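Local coordinates for protein agglutinin alpha chain (Artocarpus integer, PDB 1PXD) that binds D-galactose and the T-antigen disaccharide Gal-beta1,3-GalNAc as a tetrameric jacalin-family lectin that also recognises human IgA-1, at the 5,10,15,20-tetrakis(4-sulpfonatophenyl)-21H,23H-porphine site. Numbering follows the deposited sequence.

The 5,10,15,20-tetrakis(4-sulpfonatophenyl)-21H,23H-porphine site. Residues 1-2, 47, 76, 78, 120-123. With SFP (5,10,15,20-tetrakis(4-sulpfonatophenyl)-21H,23H-porphine), chain B.
Jacalin's sugar-binding site, built around the alpha chain's N-terminal Gly1 and the loop 121-123, here takes in a non-carbohydrate ligand, the sulphonated porphyrin SFP. Less than half of its surface is hidden, 402 of 865 Å². The close part comprises one macrocycle face, against Gly1 and Gly121, and the sulphophenyl arm C21-C26, against Tyr122. Lacking side chains, the glycines let the backbone approach: Gly121 CA lies over a pyrrole face, 3.7 Å from SFP C2, and Gly1, burying the most surface, sets its terminal amine N above the macrocycle plane without hydrogen bonding to N6B. Tyr122 stacks roughly parallel on the arm, a flat ring matching a flat ring, and its CD1 also reaches the pyrrole carbon C1 at 3.6 Å. Trp123, with Tyr122 CB resting over one face toward its rim, is broad enough to bring CZ3 to C22 as well. Tyr78, CG beside its backbone N (chi1 -65°), meets the macrocycle's rim, its ring face against C7.

The periphery is looser. Phe47 points its CD2 edge at the face of the arm C27-C32. Lys2 is long and cationic; fully extended, it makes a long salt bridge from NZ to the sulphonate oxygen O12, 3.7 Å away. The arms C9-C14 and C15-C20 project away from these residues. The sulphonate tip of arm C21-C26 is held through water, a relay suited to a small hydroxyl: Ser76 OG lies 3.2 Å from water 1, which lies 2.9 Å from SFP O9.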
ATOM      1  N   GLY A   1      -3.675 -31.319   5.698  1.00 26.27           N
ATOM      2  CA  GLY A   1      -3.335 -30.704   7.031  1.00 26.49           C
ATOM      3  C   GLY A   1      -4.338 -29.686   7.534  1.00 27.30           C
ATOM      4  O   GLY A   1      -5.318 -29.367   6.865  1.00 28.39           O
ATOM      5  N   LYS A   2      -4.097 -29.178   8.736  1.00 22.96           N
ATOM      6  CA  LYS A   2      -4.977 -28.188   9.343  1.00 22.73           C
ATOM      7  C   LYS A   2      -4.482 -26.796   8.935  1.00 21.44           C
ATOM      8  O   LYS A   2      -3.374 -26.389   9.305  1.00 20.53           O
ATOM      9  CB  LYS A   2      -4.957 -28.329  10.868  1.00 34.63           C
ATOM     10  CG  LYS A   2      -5.984 -27.482  11.584  1.00 39.32           C
ATOM     11  CD  LYS A   2      -5.995 -27.777  13.082  1.00 40.29           C
ATOM     12  CE  LYS A   2      -7.140 -27.047  13.767  1.00 43.12           C
ATOM     13  NZ  LYS A   2      -7.208 -27.363  15.221  1.00 43.60           N
ATOM     14  N   PHE A  47       0.613 -32.823  14.475  1.00 30.33           N
ATOM     15  CA  PHE A  47      -0.191 -33.845  15.138  1.00 30.31           C
ATOM     16  C   PHE A  47       0.716 -34.788  15.937  1.00 30.46           C
ATOM     17  O   PHE A  47       0.289 -35.371  16.926  1.00 30.41           O
ATOM     18  CB  PHE A  47      -1.008 -34.629  14.099  1.00 41.55           C
ATOM     19  CG  PHE A  47      -1.863 -35.719  14.689  1.00 43.64           C
ATOM     20  CD1 PHE A  47      -1.381 -37.018  14.792  1.00 43.93           C
ATOM     21  CD2 PHE A  47      -3.143 -35.439  15.169  1.00 43.94           C
ATOM     22  CE1 PHE A  47      -2.159 -38.023  15.364  1.00 44.36           C
ATOM     23  CE2 PHE A  47      -3.929 -36.438  15.743  1.00 44.06           C
ATOM     24  CZ  PHE A  47      -3.436 -37.731  15.840  1.00 42.90           C
ATOM     25  N   SER A  76       6.993 -39.252   3.129  1.00 39.68           N
ATOM     26  CA  SER A  76       5.913 -40.226   3.229  1.00 40.47           C
ATOM     27  C   SER A  76       4.783 -40.028   2.219  1.00 40.67           C
ATOM     28  O   SER A  76       3.605 -40.135   2.572  1.00 41.41           O
ATOM     29  CB  SER A  76       5.332 -40.223   4.643  1.00 53.29           C
ATOM     30  OG  SER A  76       6.307 -40.594   5.600  1.00 55.25           O
ATOM     31  N   TYR A  78       3.756 -37.236   0.641  1.00 39.62           N
ATOM     32  CA  TYR A  78       3.246 -35.879   0.454  1.00 39.99           C
ATOM     33  C   TYR A  78       4.330 -34.804   0.415  1.00 37.69           C
ATOM     34  O   TYR A  78       5.400 -34.958   1.003  1.00 35.40           O
ATOM     35  CB  TYR A  78       2.229 -35.543   1.549  1.00 41.19           C
ATOM     36  CG  TYR A  78       0.979 -36.392   1.496  1.00 46.11           C
ATOM     37  CD1 TYR A  78       0.828 -37.502   2.324  1.00 48.08           C
ATOM     38  CD2 TYR A  78      -0.039 -36.101   0.589  1.00 48.35           C
ATOM     39  CE1 TYR A  78      -0.309 -38.305   2.249  1.00 48.94           C
ATOM     40  CE2 TYR A  78      -1.173 -36.895   0.503  1.00 50.03           C
ATOM     41  CZ  TYR A  78      -1.302 -37.997   1.334  1.00 50.32           C
ATOM     42  OH  TYR A  78      -2.419 -38.797   1.229  1.00 53.06           O
ATOM     43  N   ILE A 120      -0.642 -27.316   8.546  1.00 19.54           N
ATOM     44  CA  ILE A 120       0.218 -28.307   9.195  1.00 19.98           C
ATOM     45  C   ILE A 120      -0.587 -29.561   9.513  1.00 21.43           C
ATOM     46  O   ILE A 120      -1.657 -29.471  10.117  1.00 22.97           O
ATOM     47  CB  ILE A 120       0.823 -27.779  10.528  1.00 26.54           C
ATOM     48  CG1 ILE A 120       1.752 -26.589  10.256  1.00 24.34           C
ATOM     49  CG2 ILE A 120       1.595 -28.901  11.228  1.00 26.54           C
ATOM     50  CD1 ILE A 120       2.274 -25.913  11.519  1.00 34.51           C
ATOM     51  N   GLY A 121      -0.067 -30.709   9.075  1.00 24.88           N
ATOM     52  CA  GLY A 121      -0.697 -31.995   9.334  1.00 24.11           C
ATOM     53  C   GLY A 121       0.272 -32.648  10.300  1.00 24.58           C
ATOM     54  O   GLY A 121       0.179 -32.428  11.506  1.00 23.90           O
ATOM     55  N   TYR A 122       1.194 -33.450   9.781  1.00 26.92           N
ATOM     56  CA  TYR A 122       2.222 -34.040  10.626  1.00 25.04           C
ATOM     57  C   TYR A 122       3.358 -33.023  10.532  1.00 23.83           C
ATOM     58  O   TYR A 122       4.103 -32.804  11.488  1.00 23.36           O
ATOM     59  CB  TYR A 122       2.705 -35.387  10.069  1.00 25.50           C
ATOM     60  CG  TYR A 122       1.996 -36.609  10.626  1.00 27.75           C
ATOM     61  CD1 TYR A 122       0.667 -36.547  11.053  1.00 28.17           C
ATOM     62  CD2 TYR A 122       2.648 -37.845  10.678  1.00 29.91           C
ATOM     63  CE1 TYR A 122       0.002 -37.695  11.521  1.00 28.87           C
ATOM     64  CE2 TYR A 122       1.996 -38.996  11.139  1.00 30.06           C
ATOM     65  CZ  TYR A 122       0.681 -38.915  11.552  1.00 29.46           C
ATOM     66  OH  TYR A 122       0.035 -40.056  11.978  1.00 30.04           O
ATOM     67  N   TRP A 123       3.461 -32.394   9.359  1.00 22.03           N
ATOM     68  CA  TRP A 123       4.494 -31.402   9.090  1.00 21.45           C
ATOM     69  C   TRP A 123       3.894 -30.176   8.403  1.00 21.80           C
ATOM     70  O   TRP A 123       2.720 -30.168   8.008  1.00 21.01           O
ATOM     71  CB  TRP A 123       5.569 -32.002   8.179  1.00 26.46           C
ATOM     72  CG  TRP A 123       6.164 -33.270   8.708  1.00 26.93           C
ATOM     73  CD1 TRP A 123       7.078 -33.397   9.720  1.00 29.03           C
ATOM     74  CD2 TRP A 123       5.817 -34.601   8.314  1.00 29.22           C
ATOM     75  NE1 TRP A 123       7.315 -34.726   9.986  1.00 28.31           N
ATOM     76  CE2 TRP A 123       6.555 -35.487   9.136  1.00 28.68           C
ATOM     77  CE3 TRP A 123       4.952 -35.131   7.346  1.00 27.97           C
ATOM     78  CZ2 TRP A 123       6.455 -36.870   9.020  1.00 30.79           C
ATOM     79  CZ3 TRP A 123       4.851 -36.509   7.230  1.00 31.71           C
ATOM     80  CH2 TRP A 123       5.598 -37.362   8.064  1.00 30.20           C
TER
HETATM   81  C1  SFP B 134      -2.376 -35.452   9.497  1.00 32.19           C
HETATM   82  C2  SFP B 134      -3.082 -34.701  10.346  1.00 31.87           C
HETATM   83  C2A SFP B 134      -4.042 -33.971   9.609  1.00 32.99           C
HETATM   84  N2B SFP B 134      -3.898 -34.307   8.267  1.00 31.21           N
HETATM   85  C2C SFP B 134      -2.863 -35.210   8.182  1.00 32.54           C
HETATM   86  CA  SFP B 134      -4.985 -33.051  10.110  1.00 34.46           C
HETATM   87  C4C SFP B 134      -5.964 -32.343   9.357  1.00 36.87           C
HETATM   88  C3  SFP B 134      -6.918 -31.406   9.868  1.00 38.04           C
HETATM   89  C4  SFP B 134      -7.676 -30.960   8.855  1.00 40.39           C
HETATM   90  C4A SFP B 134      -7.239 -31.583   7.647  1.00 41.80           C
HETATM   91  N4B SFP B 134      -6.166 -32.446   7.976  1.00 39.07           N
HETATM   92  CB  SFP B 134      -7.775 -31.376   6.324  1.00 47.01           C
HETATM   93  C6C SFP B 134      -7.295 -31.986   5.126  1.00 46.74           C
HETATM   94  C5  SFP B 134      -7.800 -31.790   3.803  1.00 46.90           C
HETATM   95  C6  SFP B 134      -7.048 -32.510   2.940  1.00 46.07           C
HETATM   96  C6A SFP B 134      -6.057 -33.180   3.687  1.00 46.29           C
HETATM   97  N6B SFP B 134      -6.232 -32.859   5.037  1.00 45.78           N
HETATM   98  CC  SFP B 134      -5.049 -34.022   3.184  1.00 47.71           C
HETATM   99  C8C SFP B 134      -4.074 -34.695   3.956  1.00 44.39           C
HETATM  100  C7  SFP B 134      -3.058 -35.543   3.457  1.00 43.24           C
HETATM  101  C8  SFP B 134      -2.357 -36.009   4.467  1.00 41.48           C
HETATM  102  C8A SFP B 134      -2.879 -35.478   5.678  1.00 39.91           C
HETATM  103  N8B SFP B 134      -3.953 -34.646   5.348  1.00 41.65           N
HETATM  104  CD  SFP B 134      -2.383 -35.756   6.995  1.00 36.36           C
HETATM  105  C9  SFP B 134      -4.749 -34.381  -1.165  1.00 61.22           C
HETATM  106  C10 SFP B 134      -4.226 -33.236  -0.512  1.00 59.00           C
HETATM  107  C11 SFP B 134      -4.332 -33.150   0.876  1.00 55.62           C
HETATM  108  C12 SFP B 134      -4.980 -34.235   1.641  1.00 52.85           C
HETATM  109  C13 SFP B 134      -5.505 -35.390   0.962  1.00 56.19           C
HETATM  110  C14 SFP B 134      -5.386 -35.457  -0.452  1.00 58.95           C
HETATM  111  C15 SFP B 134     -10.322 -30.711   6.558  1.00 55.54           C
HETATM  112  C16 SFP B 134     -11.337 -29.764   6.347  1.00 58.36           C
HETATM  113  C17 SFP B 134     -11.033 -28.504   5.738  1.00 60.46           C
HETATM  114  C18 SFP B 134      -9.712 -28.155   5.332  1.00 58.33           C
HETATM  115  C19 SFP B 134      -8.685 -29.076   5.532  1.00 55.43           C
HETATM  116  C20 SFP B 134      -8.970 -30.385   6.152  1.00 52.51           C
HETATM  117  C21 SFP B 134       0.793 -38.739   7.069  1.00 39.94           C
HETATM  118  C22 SFP B 134       1.195 -37.362   7.180  1.00 38.02           C
HETATM  119  C23 SFP B 134       0.200 -36.346   7.175  1.00 37.57           C
HETATM  120  C24 SFP B 134      -1.200 -36.760   7.058  1.00 36.44           C
HETATM  121  C25 SFP B 134      -1.551 -38.175   6.957  1.00 37.51           C
HETATM  122  C26 SFP B 134      -0.570 -39.124   6.965  1.00 38.21           C
HETATM  123  C27 SFP B 134      -5.953 -33.317  12.526  1.00 37.09           C
HETATM  124  C28 SFP B 134      -4.945 -32.760  11.633  1.00 35.48           C
HETATM  125  C29 SFP B 134      -3.891 -31.892  12.154  1.00 36.10           C
HETATM  126  C30 SFP B 134      -3.861 -31.594  13.534  1.00 37.32           C
HETATM  127  C31 SFP B 134      -4.853 -32.142  14.383  1.00 38.86           C
HETATM  128  C32 SFP B 134      -5.899 -33.001  13.900  1.00 36.67           C
HETATM  129  S1  SFP B 134      -4.614 -34.457  -2.886  1.00 64.27           S
HETATM  130  O2  SFP B 134      -4.829 -35.806  -3.315  1.00 65.38           O
HETATM  131  O3  SFP B 134      -3.305 -34.033  -3.191  1.00 64.21           O
HETATM  132  O4  SFP B 134      -5.647 -33.492  -3.474  1.00 64.59           O
HETATM  133  S2  SFP B 134     -12.329 -27.360   5.486  1.00 63.12           S
HETATM  134  O5  SFP B 134     -11.833 -26.158   4.867  1.00 64.16           O
HETATM  135  O6  SFP B 134     -12.901 -27.069   6.778  1.00 64.35           O
HETATM  136  O7  SFP B 134     -13.328 -28.063   4.563  1.00 63.97           O
HETATM  137  S3  SFP B 134       2.003 -39.993   7.045  1.00 38.79           S
HETATM  138  O8  SFP B 134       1.386 -41.278   6.940  1.00 44.01           O
HETATM  139  O9  SFP B 134       2.744 -39.878   8.246  1.00 43.05           O
HETATM  140  O10 SFP B 134       2.881 -39.736   5.826  1.00 42.63           O
HETATM  141  S4  SFP B 134      -4.824 -31.759  16.075  1.00 38.42           S
HETATM  142  O11 SFP B 134      -5.565 -32.743  16.743  1.00 42.42           O
HETATM  143  O12 SFP B 134      -5.415 -30.473  16.272  1.00 41.58           O
HETATM  144  O13 SFP B 134      -3.372 -31.788  16.505  1.00 40.21           O
HETATM  145  O   HOH W   1       5.532 -40.672   8.709  1.00 49.69           O